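Local coordinates for magnesium-protoporphyrin O-methyltransferase (Synechocystis sp., PDB 4QDJ), which transfers a methyl group from S-adenosylmethionine to magnesium protoporphyrin IX, giving its 13-monomethyl ester in the light-independent pathway of chlorophyll biosynthesis, at residues 62-67 and 127-132; 122-127 and 153-158; 159-164 and 222-227. One frame throughout, in Å; residues are numbered along the deposited sequence.

Contact 1: residues 62-67 and 127-132; sequences PGLLVC and KYDTVI
Cys67 lays its CB over the middle of the Tyr128 ring, 3.4 Å from the ring centroid and almost on the ring normal, a CH-pi contact. The sulfur follows on the same face, displaced toward CE1, with SG 4.4 Å from that centroid. Tyr128 CG stands anti to its carbonyl carbon (chi1 -60°), beside its backbone N. Beyond the tyrosine the chain turns a corner at Asp129, and Leu65 O receives two N-H groups: a straight bond from Thr130 N at 3.2 Å and a weak, strongly bent one from Asp129 N. The ladder continues with Cys67 N to Thr130 O at 2.9 Å and Ile132 N to Cys67 O at 2.7 Å. On the face carrying Val66 and Thr130, Val66 CG1 meets Ile132 CD1 at 3.8 Å. Leu64 CD1 presses on the Asp129 carboxylate carbon CG (3.5 Å), the two side chains crossing at about a right angle. Asp129 OD1 accepts a hydrogen bond from Thr130 OG1, while OD2 forms a salt bridge to Arg158. Strands 65-69 and 130-133 are the adjacent parallel pair at the centre of the sheet of the Rossmann-like class I methyltransferase fold.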
ATOM      1  N   PRO A  62      -0.531  -5.908  18.322  1.00 13.47           N
ATOM      2  CA  PRO A  62       0.629  -6.748  18.645  1.00 12.68           C
ATOM      3  C   PRO A  62       0.412  -8.213  18.281  1.00 12.68           C
ATOM      4  O   PRO A  62      -0.537  -8.837  18.760  1.00 15.09           O
ATOM      5  CB  PRO A  62       0.756  -6.593  20.162  1.00 12.89           C
ATOM      6  CG  PRO A  62       0.212  -5.241  20.434  1.00 12.72           C
ATOM      7  CD  PRO A  62      -0.931  -5.073  19.471  1.00 14.48           C
ATOM      8  N   GLY A  63       1.277  -8.742  17.421  1.00 11.90           N
ATOM      9  CA  GLY A  63       1.202 -10.134  17.014  1.00 12.46           C
ATOM     10  C   GLY A  63       0.304 -10.386  15.816  1.00 13.46           C
ATOM     11  O   GLY A  63       0.219 -11.512  15.326  1.00 14.87           O
ATOM     12  N   LEU A  64      -0.366  -9.341  15.339  1.00 11.96           N
ATOM     13  CA  LEU A  64      -1.290  -9.478  14.216  1.00 11.93           C
ATOM     14  C   LEU A  64      -0.546  -9.710  12.903  1.00 10.59           C
ATOM     15  O   LEU A  64       0.420  -9.013  12.598  1.00 10.70           O
ATOM     16  CB  LEU A  64      -2.169  -8.231  14.098  1.00 12.54           C
ATOM     17  CG  LEU A  64      -3.386  -8.340  13.180  1.00 13.81           C
ATOM     18  CD1 LEU A  64      -4.421  -9.280  13.789  1.00 15.81           C
ATOM     19  CD2 LEU A  64      -3.987  -6.967  12.914  1.00 15.63           C
ATOM     20  N   LEU A  65      -0.998 -10.688  12.124  1.00 10.79           N
ATOM     21  CA  LEU A  65      -0.388 -10.952  10.826  1.00 11.73           C
ATOM     22  C   LEU A  65      -0.924  -9.996   9.771  1.00 11.40           C
ATOM     23  O   LEU A  65      -2.111 -10.015   9.442  1.00 12.31           O
ATOM     24  CB  LEU A  65      -0.605 -12.403  10.391  1.00 15.03           C
ATOM     25  CG  LEU A  65       0.527 -13.373  10.743  1.00 20.63           C
ATOM     26  CD1 LEU A  65       0.588 -13.606  12.244  0.68 19.53           C
ATOM     27  CD2 LEU A  65       0.368 -14.687   9.991  1.00 25.02           C
ATOM     28  N   VAL A  66      -0.033  -9.161   9.245  1.00  9.95           N
ATOM     29  CA  VAL A  66      -0.405  -8.122   8.297  1.00  8.90           C
ATOM     30  C   VAL A  66       0.404  -8.236   7.011  1.00  9.24           C
ATOM     31  O   VAL A  66       1.630  -8.353   7.045  1.00 11.41           O
ATOM     32  CB  VAL A  66      -0.178  -6.718   8.899  1.00  9.55           C
ATOM     33  CG1 VAL A  66      -0.532  -5.632   7.889  1.00 10.58           C
ATOM     34  CG2 VAL A  66      -0.983  -6.550  10.179  1.00 10.49           C
ATOM     35  N   CYS A  67      -0.293  -8.207   5.880  1.00  7.45           N
ATOM     36  CA  CYS A  67       0.352  -8.142   4.576  1.00  8.04           C
ATOM     37  C   CYS A  67       0.293  -6.709   4.064  1.00  7.84           C
ATOM     38  O   CYS A  67      -0.785  -6.125   3.970  1.00  9.23           O
ATOM     39  CB  CYS A  67      -0.348  -9.079   3.588  1.00 10.00           C
ATOM     40  SG  CYS A  67       0.194  -8.920   1.865  1.00 12.84           S
ATOM     41  N   LYS A 127      -2.000 -16.753   3.925  1.00 15.42           N
ATOM     42  CA  LYS A 127      -3.179 -16.133   4.520  1.00 14.93           C
ATOM     43  C   LYS A 127      -2.792 -15.175   5.644  1.00 14.27           C
ATOM     44  O   LYS A 127      -1.883 -15.453   6.428  1.00 16.28           O
ATOM     45  CB  LYS A 127      -4.135 -17.203   5.053  1.00 17.91           C
ATOM     46  CG  LYS A 127      -4.689 -18.145   3.990  1.00 21.17           C
ATOM     47  CD  LYS A 127      -5.622 -17.422   3.030  1.00 22.90           C
ATOM     48  CE  LYS A 127      -6.256 -18.389   2.041  0.65 24.19           C
ATOM     49  NZ  LYS A 127      -5.241 -19.063   1.186  0.16 24.80           N
ATOM     50  N   TYR A 128      -3.495 -14.049   5.715  1.00 12.36           N
ATOM     51  CA  TYR A 128      -3.228 -13.016   6.708  1.00 10.81           C
ATOM     52  C   TYR A 128      -4.531 -12.589   7.360  1.00 12.78           C
ATOM     53  O   TYR A 128      -5.595 -12.706   6.757  1.00 14.78           O
ATOM     54  CB  TYR A 128      -2.603 -11.795   6.036  1.00  9.92           C
ATOM     55  CG  TYR A 128      -1.300 -12.074   5.333  1.00  9.29           C
ATOM     56  CD1 TYR A 128      -1.276 -12.515   4.015  1.00 10.30           C
ATOM     57  CD2 TYR A 128      -0.088 -11.893   5.986  1.00 10.49           C
ATOM     58  CE1 TYR A 128      -0.080 -12.774   3.374  1.00 11.17           C
ATOM     59  CE2 TYR A 128       1.107 -12.147   5.354  1.00 11.16           C
ATOM     60  CZ  TYR A 128       1.108 -12.585   4.049  1.00 12.80           C
ATOM     61  OH  TYR A 128       2.307 -12.837   3.424  1.00 15.89           O
ATOM     62  N   ASP A 129      -4.455 -12.080   8.586  1.00 10.41           N
ATOM     63  CA  ASP A 129      -5.630 -11.472   9.196  1.00 10.31           C
ATOM     64  C   ASP A 129      -6.014 -10.234   8.400  1.00  9.69           C
ATOM     65  O   ASP A 129      -7.167 -10.066   8.003  1.00 10.76           O
ATOM     66  CB  ASP A 129      -5.365 -11.075  10.648  1.00 11.95           C
ATOM     67  CG  ASP A 129      -6.536 -10.328  11.267  1.00 14.53           C
ATOM     68  OD1 ASP A 129      -6.611  -9.088  11.112  1.00 14.82           O
ATOM     69  OD2 ASP A 129      -7.389 -10.979  11.903  1.00 17.65           O
ATOM     70  N   THR A 130      -5.027  -9.374   8.167  1.00  8.17           N
ATOM     71  CA  THR A 130      -5.254  -8.092   7.518  1.00  8.80           C
ATOM     72  C   THR A 130      -4.324  -7.910   6.324  1.00  8.69           C
ATOM     73  O   THR A 130      -3.116  -8.126   6.424  1.00  9.42           O
ATOM     74  CB  THR A 130      -5.050  -6.934   8.519  1.00  9.08           C
ATOM     75  OG1 THR A 130      -6.075  -6.985   9.519  1.00  9.34           O
ATOM     76  CG2 THR A 130      -5.103  -5.586   7.819  1.00  9.25           C
ATOM     77  N   VAL A 131      -4.902  -7.530   5.191  1.00  7.32           N
ATOM     78  CA  VAL A 131      -4.130  -7.213   3.999  1.00  7.83           C
ATOM     79  C   VAL A 131      -4.332  -5.737   3.681  1.00  8.05           C
ATOM     80  O   VAL A 131      -5.459  -5.241   3.704  1.00  8.93           O
ATOM     81  CB  VAL A 131      -4.558  -8.084   2.801  1.00  8.02           C
ATOM     82  CG1 VAL A 131      -3.779  -7.705   1.551  1.00  9.30           C
ATOM     83  CG2 VAL A 131      -4.359  -9.557   3.128  1.00  9.51           C
ATOM     84  N   ILE A 132      -3.238  -5.033   3.411  1.00  6.48           N
ATOM     85  CA  ILE A 132      -3.299  -3.598   3.163  1.00  6.94           C
ATOM     86  C   ILE A 132      -2.620  -3.243   1.845  1.00  8.51           C
ATOM     87  O   ILE A 132      -1.529  -3.726   1.549  1.00 10.53           O
ATOM     88  CB  ILE A 132      -2.634  -2.799   4.306  1.00  6.70           C
ATOM     89  CG1 ILE A 132      -3.194  -3.233   5.663  1.00  7.80           C
ATOM     90  CG2 ILE A 132      -2.827  -1.300   4.097  1.00  7.96           C
ATOM     91  CD1 ILE A 132      -2.523  -2.555   6.840  1.00  9.21           C
TER

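Contact 2: residues 122-127 and 153-158; sequences AQLGGK and ASLADR
Leu124 turns its CB onto Leu155, meeting the methyl CD1 at 3.6 Å, while its own branch continues toward Cys67 and Ala69 on strand 65-69. Leu124 O touches Leu155 CD2 at 3.6 Å and accepts a hydrogen bond from His151 NE2, one turn back in the helix. Gly125 passes the same methyl with its backbone, and Gly126 brings its O within 3.6 Å of Leu155 CD2. One leucine methyl thus lies against successive backbone groups of the loop. At Lys127 the chain comes alongside the end of the helix, and Lys127 CA makes a CA-H...O contact with Leu155 O at 3.5 Å. The lysine chain is bent (chi2 -67°), and its aliphatic part does the touching: CB lies 3.7 Å from Asp157 OD1, and CE 3.4 Å from Ser154 O. The charged ends stay apart, with Lys127 NZ 6.0 Å from Asp157 OD1, so any attraction between them acts at a distance. Ser154 OG is hydrogen-bonded to His151 O within the helix. This is the packing of helix 142-155, the helix of a right-handed beta-alpha-beta crossover between strands 130-133 and 159-164, against the loop leading into the first of them.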
ATOM      1  N   ALA A 122       0.067  -9.791  -7.232  1.00 13.85           N
ATOM      2  CA  ALA A 122      -0.812 -10.799  -7.817  1.00 15.36           C
ATOM      3  C   ALA A 122      -0.245 -12.211  -7.670  1.00 17.12           C
ATOM      4  O   ALA A 122      -0.934 -13.194  -7.938  1.00 19.23           O
ATOM      5  CB  ALA A 122      -1.082 -10.484  -9.281  1.00 17.74           C
ATOM      6  N   GLN A 123       1.010 -12.308  -7.242  1.00 17.06           N
ATOM      7  CA  GLN A 123       1.664 -13.603  -7.084  1.00 17.42           C
ATOM      8  C   GLN A 123       1.814 -14.007  -5.618  1.00 16.17           C
ATOM      9  O   GLN A 123       2.357 -15.069  -5.312  1.00 18.24           O
ATOM     10  CB  GLN A 123       3.029 -13.604  -7.776  1.00 19.99           C
ATOM     11  CG  GLN A 123       2.956 -13.353  -9.274  1.00 22.85           C
ATOM     12  CD  GLN A 123       2.153 -14.413 -10.003  1.00 26.05           C
ATOM     13  OE1 GLN A 123       2.274 -15.606  -9.720  0.36 26.16           O
ATOM     14  NE2 GLN A 123       1.322 -13.982 -10.944  0.38 26.11           N
ATOM     15  N   LEU A 124       1.330 -13.161  -4.714  1.00 15.39           N
ATOM     16  CA  LEU A 124       1.409 -13.447  -3.286  1.00 14.03           C
ATOM     17  C   LEU A 124       0.543 -14.641  -2.906  1.00 14.70           C
ATOM     18  O   LEU A 124      -0.522 -14.861  -3.486  1.00 16.14           O
ATOM     19  CB  LEU A 124       0.985 -12.228  -2.468  1.00 12.70           C
ATOM     20  CG  LEU A 124       1.888 -10.995  -2.532  1.00 12.43           C
ATOM     21  CD1 LEU A 124       1.247  -9.842  -1.781  1.00 12.06           C
ATOM     22  CD2 LEU A 124       3.264 -11.306  -1.966  1.00 14.44           C
ATOM     23  N   GLY A 125       1.008 -15.406  -1.925  1.00 14.37           N
ATOM     24  CA  GLY A 125       0.254 -16.535  -1.411  1.00 16.66           C
ATOM     25  C   GLY A 125       0.094 -16.444   0.093  1.00 18.21           C
ATOM     26  O   GLY A 125       0.419 -15.423   0.698  1.00 19.85           O
ATOM     27  N   GLY A 126      -0.409 -17.513   0.701  1.00 18.35           N
ATOM     28  CA  GLY A 126      -0.584 -17.551   2.140  1.00 17.78           C
ATOM     29  C   GLY A 126      -1.834 -16.832   2.609  1.00 18.05           C
ATOM     30  O   GLY A 126      -2.633 -16.359   1.800  1.00 20.14           O
ATOM     31  N   LYS A 127      -2.000 -16.753   3.925  1.00 15.42           N
ATOM     32  CA  LYS A 127      -3.179 -16.133   4.520  1.00 14.93           C
ATOM     33  C   LYS A 127      -2.792 -15.175   5.644  1.00 14.27           C
ATOM     34  O   LYS A 127      -1.883 -15.453   6.428  1.00 16.28           O
ATOM     35  CB  LYS A 127      -4.135 -17.203   5.053  1.00 17.91           C
ATOM     36  CG  LYS A 127      -4.689 -18.145   3.990  1.00 21.17           C
ATOM     37  CD  LYS A 127      -5.622 -17.422   3.030  1.00 22.90           C
ATOM     38  CE  LYS A 127      -6.256 -18.389   2.041  0.65 24.19           C
ATOM     39  NZ  LYS A 127      -5.241 -19.063   1.186  0.16 24.80           N
ATOM     40  N   ALA A 153      -7.998 -10.009  -1.754  1.00 13.39           N
ATOM     41  CA  ALA A 153      -9.101 -10.485  -0.929  1.00 14.43           C
ATOM     42  C   ALA A 153      -8.925 -11.958  -0.575  1.00 15.09           C
ATOM     43  O   ALA A 153      -9.255 -12.380   0.532  1.00 16.60           O
ATOM     44  CB  ALA A 153     -10.432 -10.259  -1.634  1.00 15.64           C
ATOM     45  N   SER A 154      -8.382 -12.733  -1.511  1.00 14.94           N
ATOM     46  CA  SER A 154      -8.183 -14.164  -1.293  1.00 16.86           C
ATOM     47  C   SER A 154      -7.106 -14.441  -0.247  1.00 17.20           C
ATOM     48  O   SER A 154      -7.007 -15.553   0.272  1.00 20.76           O
ATOM     49  CB  SER A 154      -7.838 -14.875  -2.607  1.00 18.48           C
ATOM     50  OG  SER A 154      -6.499 -14.621  -3.000  1.00 19.66           O
ATOM     51  N   LEU A 155      -6.299 -13.430   0.059  1.00 14.26           N
ATOM     52  CA  LEU A 155      -5.242 -13.574   1.054  1.00 14.26           C
ATOM     53  C   LEU A 155      -5.717 -13.137   2.433  1.00 13.34           C
ATOM     54  O   LEU A 155      -5.071 -13.426   3.439  1.00 14.43           O
ATOM     55  CB  LEU A 155      -4.019 -12.742   0.660  1.00 15.76           C
ATOM     56  CG  LEU A 155      -3.497 -12.885  -0.771  1.00 18.50           C
ATOM     57  CD1 LEU A 155      -2.295 -11.972  -0.982  1.00 20.87           C
ATOM     58  CD2 LEU A 155      -3.143 -14.333  -1.080  1.00 20.85           C
ATOM     59  N   ALA A 156      -6.845 -12.435   2.474  1.00 12.84           N
ATOM     60  CA  ALA A 156      -7.324 -11.825   3.711  1.00 13.41           C
ATOM     61  C   ALA A 156      -8.358 -12.681   4.432  1.00 13.94           C
ATOM     62  O   ALA A 156      -9.485 -12.838   3.961  1.00 14.61           O
ATOM     63  CB  ALA A 156      -7.893 -10.440   3.429  1.00 14.10           C
ATOM     64  N   ASP A 157      -7.972 -13.220   5.585  1.00 13.69           N
ATOM     65  CA  ASP A 157      -8.894 -13.988   6.413  1.00 15.11           C
ATOM     66  C   ASP A 157     -10.022 -13.114   6.948  1.00 14.74           C
ATOM     67  O   ASP A 157     -11.160 -13.568   7.078  1.00 16.48           O
ATOM     68  CB  ASP A 157      -8.160 -14.640   7.585  1.00 16.06           C
ATOM     69  CG  ASP A 157      -7.302 -15.815   7.162  1.00 20.11           C
ATOM     70  OD1 ASP A 157      -7.561 -16.388   6.083  0.47 20.18           O
ATOM     71  OD2 ASP A 157      -6.371 -16.170   7.916  0.62 19.80           O
ATOM     72  N   ARG A 158      -9.709 -11.860   7.260  1.00 12.93           N
ATOM     73  CA  ARG A 158     -10.682 -10.999   7.925  1.00 13.99           C
ATOM     74  C   ARG A 158     -10.831  -9.604   7.320  1.00 12.62           C
ATOM     75  O   ARG A 158     -11.947  -9.106   7.172  1.00 13.83           O
ATOM     76  CB  ARG A 158     -10.353 -10.877   9.416  1.00 16.13           C
ATOM     77  CG  ARG A 158     -11.448 -10.212  10.231  1.00 19.56           C
ATOM     78  CD  ARG A 158     -11.079 -10.148  11.703  1.00 22.27           C
ATOM     79  NE  ARG A 158      -9.877  -9.351  11.919  1.00 24.07           N
ATOM     80  CZ  ARG A 158      -9.881  -8.039  12.137  1.00 25.02           C
ATOM     81  NH1 ARG A 158     -11.028  -7.374  12.173  1.00 26.50           N
ATOM     82  NH2 ARG A 158      -8.738  -7.394  12.322  1.00 23.48           N
TER

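Contact 3: residues 159-164 and 222-227; sequences RLILSF and SRILEA
Strands 159-164 and 221-229 form the antiparallel seam of the methyltransferase sheet, where the parallel Rossmann-like part gives way to the reversed strand that sets the class I methyltransferase sheet apart from the classical Rossmann fold. Six backbone bonds join the two segments in pairs: Leu160 with Ala227, Leu162 with Leu225 and Phe164 with Arg223, each residue both giving its N-H and receiving at its O. CA-H...O contacts run from intervening residues to the carbonyls of these pairs, the shortest from Ser163 CA to Arg223 O at 3.1 Å. On the face of Ile161 and Ile224, the CG2 methyls of these two residues meet at 4.2 Å, close to Trp54 and Leu55 of helix 35-58. Farther along, Ser163 CB packs on Ser222 OG at 3.3 Å, and both serine hydroxyls are hydrogen-bonded to Asp135 OD1. On the other face, with Leu160, Leu162 and Leu225, Phe164 CG lies between the backbone N and carbonyl carbon (chi1 61°), and the ring runs beside Arg223. Arg223 CB sits over one ring face toward its rim, while Leu225 CD1 approaches the edge, 3.8 Å from Phe164 CE1. At the other end Arg159 and Glu226 form a buried salt bridge, extended by Asp58 to Arg159 and by Arg211 to Glu226. The guanidinium and carboxylate are nearly coplanar, 22° apart, and Arg159 NH1 gives a straight hydrogen bond of 3.0 Å to Glu226 OE2.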
ATOM      1  N   ARG A 159      -9.717  -8.970   6.973  1.00 11.26           N
ATOM      2  CA  ARG A 159      -9.760  -7.550   6.646  1.00 10.21           C
ATOM      3  C   ARG A 159      -8.869  -7.144   5.474  1.00  9.86           C
ATOM      4  O   ARG A 159      -7.730  -7.595   5.354  1.00 10.18           O
ATOM      5  CB  ARG A 159      -9.415  -6.722   7.889  1.00  9.95           C
ATOM      6  CG  ARG A 159      -9.300  -5.231   7.637  1.00 10.16           C
ATOM      7  CD  ARG A 159      -9.189  -4.455   8.936  1.00 11.47           C
ATOM      8  NE  ARG A 159      -8.089  -4.926   9.771  1.00 11.34           N
ATOM      9  CZ  ARG A 159      -7.775  -4.409  10.955  1.00 12.11           C
ATOM     10  NH1 ARG A 159      -8.480  -3.398  11.446  1.00 12.29           N
ATOM     11  NH2 ARG A 159      -6.760  -4.905  11.650  1.00 13.28           N
ATOM     12  N   LEU A 160      -9.412  -6.287   4.613  1.00  9.49           N
ATOM     13  CA  LEU A 160      -8.668  -5.708   3.504  1.00  9.61           C
ATOM     14  C   LEU A 160      -8.803  -4.188   3.556  1.00 10.20           C
ATOM     15  O   LEU A 160      -9.913  -3.660   3.582  1.00 12.96           O
ATOM     16  CB  LEU A 160      -9.201  -6.243   2.173  1.00 12.30           C
ATOM     17  CG  LEU A 160      -8.580  -5.710   0.877  1.00 13.91           C
ATOM     18  CD1 LEU A 160      -7.070  -5.916   0.866  1.00 15.25           C
ATOM     19  CD2 LEU A 160      -9.225  -6.380  -0.329  1.00 16.18           C
ATOM     20  N   ILE A 161      -7.673  -3.490   3.594  1.00  7.67           N
ATOM     21  CA  ILE A 161      -7.681  -2.033   3.594  1.00  7.72           C
ATOM     22  C   ILE A 161      -7.055  -1.525   2.301  1.00  7.84           C
ATOM     23  O   ILE A 161      -5.959  -1.944   1.936  1.00  8.86           O
ATOM     24  CB  ILE A 161      -6.918  -1.468   4.806  1.00  8.28           C
ATOM     25  CG1 ILE A 161      -7.649  -1.831   6.100  1.00  9.45           C
ATOM     26  CG2 ILE A 161      -6.760   0.043   4.690  1.00  8.94           C
ATOM     27  CD1 ILE A 161      -6.837  -1.579   7.350  1.00  9.74           C
ATOM     28  N   LEU A 162      -7.764  -0.638   1.607  1.00  7.78           N
ATOM     29  CA  LEU A 162      -7.306  -0.107   0.327  1.00  9.09           C
ATOM     30  C   LEU A 162      -7.371   1.410   0.319  1.00  8.03           C
ATOM     31  O   LEU A 162      -8.211   2.006   0.989  1.00  9.26           O
ATOM     32  CB  LEU A 162      -8.191  -0.612  -0.815  1.00 12.59           C
ATOM     33  CG  LEU A 162      -8.427  -2.107  -1.008  1.00 14.01           C
ATOM     34  CD1 LEU A 162      -9.454  -2.323  -2.109  1.00 14.23           C
ATOM     35  CD2 LEU A 162      -7.124  -2.817  -1.337  1.00 15.47           C
ATOM     36  N   SER A 163      -6.494   2.037  -0.457  1.00  8.77           N
ATOM     37  CA  SER A 163      -6.660   3.450  -0.770  1.00  9.81           C
ATOM     38  C   SER A 163      -6.532   3.672  -2.273  1.00 11.50           C
ATOM     39  O   SER A 163      -5.825   2.939  -2.965  1.00 14.20           O
ATOM     40  CB  SER A 163      -5.680   4.330   0.013  1.00 11.03           C
ATOM     41  OG  SER A 163      -4.354   4.174  -0.452  1.00 12.46           O
ATOM     42  N   PHE A 164      -7.238   4.679  -2.772  1.00 10.37           N
ATOM     43  CA  PHE A 164      -7.255   4.971  -4.195  1.00 11.33           C
ATOM     44  C   PHE A 164      -7.633   6.428  -4.410  1.00 10.41           C
ATOM     45  O   PHE A 164      -8.183   7.070  -3.517  1.00 10.69           O
ATOM     46  CB  PHE A 164      -8.245   4.051  -4.923  1.00 11.34           C
ATOM     47  CG  PHE A 164      -9.670   4.196  -4.457  1.00 13.05           C
ATOM     48  CD1 PHE A 164     -10.118   3.531  -3.325  1.00 13.03           C
ATOM     49  CD2 PHE A 164     -10.566   4.990  -5.156  1.00 13.51           C
ATOM     50  CE1 PHE A 164     -11.426   3.662  -2.894  1.00 13.48           C
ATOM     51  CE2 PHE A 164     -11.878   5.125  -4.732  1.00 13.97           C
ATOM     52  CZ  PHE A 164     -12.307   4.460  -3.599  1.00 14.91           C
ATOM     53  N   SER A 222      -6.603  10.791  -1.490  1.00 12.64           N
ATOM     54  CA  SER A 222      -6.602   9.363  -1.215  1.00 11.34           C
ATOM     55  C   SER A 222      -7.807   8.970  -0.379  1.00 10.72           C
ATOM     56  O   SER A 222      -7.926   9.357   0.785  1.00 12.17           O
ATOM     57  CB  SER A 222      -5.307   8.957  -0.510  1.00 13.78           C
ATOM     58  OG  SER A 222      -5.158   7.549  -0.490  1.00 14.91           O
ATOM     59  N   ARG A 223      -8.701   8.204  -0.992  1.00  9.21           N
ATOM     60  CA  ARG A 223      -9.869   7.660  -0.315  1.00  8.35           C
ATOM     61  C   ARG A 223      -9.487   6.316   0.293  1.00  8.70           C
ATOM     62  O   ARG A 223      -8.956   5.453  -0.398  1.00 10.08           O
ATOM     63  CB  ARG A 223     -11.007   7.482  -1.321  1.00  8.81           C
ATOM     64  CG  ARG A 223     -12.257   6.830  -0.764  1.00 10.00           C
ATOM     65  CD  ARG A 223     -12.952   7.711   0.262  1.00 10.93           C
ATOM     66  NE  ARG A 223     -14.321   7.261   0.495  1.00 10.51           N
ATOM     67  CZ  ARG A 223     -14.938   7.301   1.671  1.00  8.81           C
ATOM     68  NH1 ARG A 223     -14.310   7.770   2.740  1.00  7.98           N
ATOM     69  NH2 ARG A 223     -16.188   6.866   1.778  1.00  9.77           N
ATOM     70  N   ILE A 224      -9.752   6.143   1.584  1.00  8.02           N
ATOM     71  CA  ILE A 224      -9.355   4.929   2.289  1.00  7.80           C
ATOM     72  C   ILE A 224     -10.579   4.119   2.699  1.00  7.31           C
ATOM     73  O   ILE A 224     -11.498   4.650   3.314  1.00  8.79           O
ATOM     74  CB  ILE A 224      -8.534   5.264   3.552  1.00  8.51           C
ATOM     75  CG1 ILE A 224      -7.515   6.365   3.253  1.00 11.63           C
ATOM     76  CG2 ILE A 224      -7.846   4.016   4.095  1.00  9.15           C
ATOM     77  CD1 ILE A 224      -6.859   6.942   4.490  1.00 13.28           C
ATOM     78  N   LEU A 225     -10.590   2.835   2.351  1.00  8.47           N
ATOM     79  CA  LEU A 225     -11.682   1.946   2.737  1.00  7.30           C
ATOM     80  C   LEU A 225     -11.168   0.775   3.557  1.00  8.60           C
ATOM     81  O   LEU A 225     -10.215   0.104   3.163  1.00  9.95           O
ATOM     82  CB  LEU A 225     -12.406   1.405   1.502  1.00  8.91           C
ATOM     83  CG  LEU A 225     -13.028   2.415   0.539  1.00  9.90           C
ATOM     84  CD1 LEU A 225     -13.684   1.693  -0.629  1.00 11.44           C
ATOM     85  CD2 LEU A 225     -14.034   3.299   1.260  1.00 11.63           C
ATOM     86  N   GLU A 226     -11.805   0.536   4.699  1.00  7.64           N
ATOM     87  CA  GLU A 226     -11.570  -0.678   5.466  1.00  7.20           C
ATOM     88  C   GLU A 226     -12.689  -1.653   5.143  1.00  8.84           C
ATOM     89  O   GLU A 226     -13.863  -1.351   5.359  1.00 10.66           O
ATOM     90  CB  GLU A 226     -11.555  -0.388   6.967  1.00  8.77           C
ATOM     91  CG  GLU A 226     -11.379  -1.630   7.829  1.00  9.70           C
ATOM     92  CD  GLU A 226     -11.549  -1.347   9.309  1.00 11.29           C
ATOM     93  OE1 GLU A 226     -12.471  -0.588   9.671  1.00 11.63           O
ATOM     94  OE2 GLU A 226     -10.757  -1.880  10.114  1.00 13.66           O
ATOM     95  N   ALA A 227     -12.324  -2.811   4.607  1.00  9.05           N
ATOM     96  CA  ALA A 227     -13.299  -3.833   4.260  1.00 10.51           C
ATOM     97  C   ALA A 227     -13.120  -5.043   5.167  1.00 10.90           C
ATOM     98  O   ALA A 227     -11.999  -5.482   5.423  1.00 10.94           O
ATOM     99  CB  ALA A 227     -13.157  -4.232   2.800  1.00 12.40           C
TER

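How the contacts relate
Contact 3 is the buried one, whereas contacts 1 and 2 lie nearer the surface and share Lys127. Contacts 1 and 3 belong to the same sheet and meet where strand 130-133 neighbours strand 159-164, with Val131 N and O probably hydrogen-bonded to Arg159 O and Ile161 N. Contact 1 pairs parallel strands and contact 3 antiparallel ones, the latter adding a charged pair. Contact 2 instead sets a loop against a helix end through methyl groups and carbonyls, without a hydrogen bond between its segments; some of its backbone polar ties run to contact 1, where Tyr128 N and O are probably hydrogen-bonded to Leu155 O and Asp157 N. Each contact has a side chain about 6 or 7 Å from bound S-adenosylmethionine.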